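Local atomic coordinates of cyclohexadienyl dehydratase (Synthetic construct, PDB entry 5JOS), a protein that probably catalyses the dehydration and decarboxylation of prephenate to phenylpyruvate, and of arogenate to phenylalanine, on a periplasmic solute-binding protein scaffold. Residues A[52-60]-A[220-231]. Numbering follows the deposited sequence.
Sequences VAKSLAKSL and FLNYVNQWLDQM
Trp227 drives its indole between Val52, Ser55, Leu56 and Ser59, a knob filling a hole in the opposing helix. Leu56 lies over one face, CD1 standing 4.0 Å from the centroid of the six-membered ring, while Val52 CG1 meets the rim, 3.6 Å from Trp227 CH2. With CG anti to the backbone N, chi1 177° carries the indole toward helix 48-60. Replacing the indole with an alanine here is likely to leave Leu56 CD1 and Val52 CG1 with no ring to pack on and to open a gap between the helices. Beside this wedge, Leu60 CD2 sits over the ring of Tyr223, 3.4 Å from its CZ, and Leu60 also packs on Leu16 and Met20 of helix 15-22. The segment axes cross at 113° and approach to 11.4 Å, a spacing wide enough for aromatic side chains between them. In this family 3 solute-binding protein fold, the contact packs a late helix of the chain, 218-233, against an early one, 48-60, within the same lobe, and Val52 continues the apolar packing onto Tyr237 and Leu240 of helix 236-245. The wetter flank is polar and sparser. There Ser59 OG shares a 2.8 Å hydrogen bond with Tyr223 OH, at the edge of the phenol ring, and also binds a water 2.6 Å from OG. That water accepts a hydrogen bond from Gln230 NE2, bridging the two helices.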
# COMPACT_ATOMS: atom_id res chain seq x y z
N VAL A 52 -0.93 6.05 -10.88
CA VAL A 52 -2.40 6.12 -10.58
C VAL A 52 -2.89 7.57 -10.73
O VAL A 52 -3.92 7.82 -11.28
CB VAL A 52 -2.65 5.69 -9.12
CG1 VAL A 52 -4.09 5.85 -8.70
CG2 VAL A 52 -2.27 4.25 -8.88
N ALA A 53 -2.12 8.53 -10.23
CA ALA A 53 -2.48 9.91 -10.35
C ALA A 53 -2.76 10.30 -11.78
O ALA A 53 -3.71 11.00 -12.05
CB ALA A 53 -1.39 10.79 -9.81
N LYS A 54 -1.93 9.85 -12.71
CA LYS A 54 -2.11 10.18 -14.08
C LYS A 54 -3.34 9.58 -14.62
O LYS A 54 -4.02 10.14 -15.42
CB LYS A 54 -0.95 9.68 -14.93
CG LYS A 54 0.24 10.50 -14.58
CD LYS A 54 1.47 9.98 -15.29
CE LYS A 54 2.57 10.98 -14.97
NZ LYS A 54 3.85 10.40 -15.45
N SER A 55 -3.62 8.39 -14.20
CA SER A 55 -4.84 7.76 -14.68
C SER A 55 -6.13 8.43 -14.05
O SER A 55 -7.13 8.62 -14.73
CB SER A 55 -4.63 6.27 -14.41
OG SER A 55 -5.86 5.66 -14.52
N LEU A 56 -6.06 8.92 -12.81
CA LEU A 56 -7.20 9.68 -12.29
C LEU A 56 -7.43 10.97 -13.10
O LEU A 56 -8.54 11.25 -13.50
CB LEU A 56 -7.02 10.01 -10.83
CG LEU A 56 -8.12 10.82 -10.13
CD1 LEU A 56 -9.47 10.16 -10.32
CD2 LEU A 56 -7.83 10.93 -8.61
N ALA A 57 -6.38 11.74 -13.35
CA ALA A 57 -6.50 12.97 -14.16
C ALA A 57 -7.12 12.69 -15.51
O ALA A 57 -8.00 13.43 -15.96
CB ALA A 57 -5.15 13.67 -14.34
N LYS A 58 -6.71 11.60 -16.11
CA LYS A 58 -7.16 11.28 -17.42
C LYS A 58 -8.63 10.88 -17.32
O LYS A 58 -9.42 11.24 -18.13
CB LYS A 58 -6.28 10.15 -17.95
CG LYS A 58 -6.64 9.58 -19.31
CD LYS A 58 -5.68 8.44 -19.69
CE LYS A 58 -5.67 8.13 -21.20
NZ LYS A 58 -6.64 7.07 -21.60
N SER A 59 -9.01 10.15 -16.30
CA SER A 59 -10.42 9.83 -16.16
C SER A 59 -11.29 11.13 -16.09
O SER A 59 -12.32 11.22 -16.61
CB SER A 59 -10.59 9.11 -14.85
OG SER A 59 -11.94 8.81 -14.65
N LEU A 60 -10.78 12.13 -15.40
CA LEU A 60 -11.43 13.36 -15.27
C LEU A 60 -11.40 14.21 -16.51
O LEU A 60 -12.12 15.20 -16.59
CB LEU A 60 -10.82 14.12 -14.10
CG LEU A 60 -11.16 13.52 -12.73
CD1 LEU A 60 -10.21 14.10 -11.70
CD2 LEU A 60 -12.57 13.81 -12.29
N PHE A 220 -16.33 14.74 -4.91
CA PHE A 220 -15.05 14.26 -5.38
C PHE A 220 -14.73 12.89 -4.77
O PHE A 220 -14.29 11.96 -5.43
CB PHE A 220 -13.97 15.26 -5.04
CG PHE A 220 -12.60 14.98 -5.67
CD1 PHE A 220 -12.46 14.35 -6.85
CD2 PHE A 220 -11.47 15.38 -5.02
CE1 PHE A 220 -11.23 14.13 -7.42
CE2 PHE A 220 -10.22 15.16 -5.55
CZ PHE A 220 -10.10 14.55 -6.77
N LEU A 221 -15.00 12.75 -3.50
CA LEU A 221 -14.65 11.51 -2.85
C LEU A 221 -15.45 10.34 -3.50
O LEU A 221 -14.93 9.27 -3.73
CB LEU A 221 -14.96 11.57 -1.37
CG LEU A 221 -14.86 10.20 -0.72
CD1 LEU A 221 -13.41 9.97 -0.45
CD2 LEU A 221 -15.64 10.02 0.56
N ASN A 222 -16.73 10.54 -3.73
CA ASN A 222 -17.54 9.51 -4.42
C ASN A 222 -17.02 9.19 -5.83
O ASN A 222 -17.09 8.04 -6.25
CB ASN A 222 -18.97 9.97 -4.56
CG ASN A 222 -19.71 9.91 -3.23
OD1 ASN A 222 -19.24 9.41 -2.25
ND2 ASN A 222 -20.84 10.45 -3.23
N TYR A 223 -16.63 10.24 -6.56
CA TYR A 223 -16.01 10.01 -7.86
C TYR A 223 -14.82 9.11 -7.68
O TYR A 223 -14.65 8.15 -8.38
CB TYR A 223 -15.51 11.31 -8.49
CG TYR A 223 -15.06 11.18 -9.96
CD1 TYR A 223 -13.82 10.64 -10.29
CD2 TYR A 223 -15.87 11.63 -11.02
CE1 TYR A 223 -13.44 10.50 -11.63
CE2 TYR A 223 -15.47 11.49 -12.35
CZ TYR A 223 -14.24 10.92 -12.64
OH TYR A 223 -13.80 10.79 -13.95
N VAL A 224 -13.92 9.47 -6.79
CA VAL A 224 -12.70 8.67 -6.59
C VAL A 224 -12.94 7.26 -6.26
O VAL A 224 -12.24 6.36 -6.80
CB VAL A 224 -11.75 9.27 -5.55
CG1 VAL A 224 -10.56 8.37 -5.28
CG2 VAL A 224 -11.26 10.58 -6.03
N ASN A 225 -13.91 7.02 -5.38
CA ASN A 225 -14.30 5.67 -5.03
C ASN A 225 -14.90 4.88 -6.16
O ASN A 225 -14.62 3.68 -6.32
CB ASN A 225 -15.27 5.68 -3.83
CG ASN A 225 -14.51 5.96 -2.48
OD1 ASN A 225 -13.32 5.80 -2.40
ND2 ASN A 225 -15.22 6.37 -1.46
N GLN A 226 -15.80 5.49 -6.92
CA GLN A 226 -16.26 4.82 -8.15
C GLN A 226 -15.10 4.58 -9.11
O GLN A 226 -14.98 3.57 -9.76
CB GLN A 226 -17.21 5.71 -8.86
CG GLN A 226 -18.52 5.79 -8.14
CD GLN A 226 -19.21 7.07 -8.46
OE1 GLN A 226 -18.70 7.96 -9.17
NE2 GLN A 226 -20.40 7.17 -7.98
N TRP A 227 -14.23 5.52 -9.21
CA TRP A 227 -13.12 5.28 -10.12
C TRP A 227 -12.15 4.17 -9.67
O TRP A 227 -11.67 3.34 -10.50
CB TRP A 227 -12.37 6.51 -10.27
CG TRP A 227 -11.25 6.35 -11.06
CD1 TRP A 227 -11.22 6.16 -12.42
CD2 TRP A 227 -9.89 6.34 -10.63
NE1 TRP A 227 -9.93 6.06 -12.84
CE2 TRP A 227 -9.10 6.14 -11.76
CE3 TRP A 227 -9.29 6.45 -9.41
CZ2 TRP A 227 -7.78 6.13 -11.71
CZ3 TRP A 227 -7.90 6.40 -9.35
CH2 TRP A 227 -7.18 6.22 -10.46
N LEU A 228 -11.94 4.07 -8.36
CA LEU A 228 -11.06 2.99 -7.82
C LEU A 228 -11.63 1.66 -8.06
O LEU A 228 -10.96 0.74 -8.43
CB LEU A 228 -10.94 3.07 -6.32
CG LEU A 228 -9.98 4.04 -5.84
CD1 LEU A 228 -9.97 3.98 -4.32
CD2 LEU A 228 -8.64 3.56 -6.35
N ASP A 229 -12.92 1.55 -7.84
CA ASP A 229 -13.56 0.31 -8.06
C ASP A 229 -13.49 -0.05 -9.56
O ASP A 229 -13.34 -1.22 -9.91
CB ASP A 229 -14.97 0.33 -7.56
CG ASP A 229 -15.75 -0.86 -8.06
OD1 ASP A 229 -16.36 -0.77 -9.11
OD2 ASP A 229 -15.69 -1.93 -7.47
N GLN A 230 -13.58 0.93 -10.44
CA GLN A 230 -13.47 0.62 -11.85
C GLN A 230 -12.08 0.12 -12.21
O GLN A 230 -11.88 -0.81 -12.94
CB GLN A 230 -13.75 1.88 -12.65
CG GLN A 230 -13.36 1.82 -14.09
CD GLN A 230 -13.86 3.04 -14.86
OE1 GLN A 230 -15.02 3.08 -15.32
NE2 GLN A 230 -12.98 4.03 -15.02
N MET A 231 -11.11 0.78 -11.64
CA MET A 231 -9.74 0.42 -11.72
C MET A 231 -9.43 -1.01 -11.20
O MET A 231 -8.67 -1.79 -11.82
CB MET A 231 -9.08 1.43 -10.88
CG MET A 231 -7.73 1.76 -11.22
SD MET A 231 -7.40 2.85 -12.63
CE MET A 231 -5.86 3.34 -11.89
O HOH W 1 -13.00 6.90 -15.97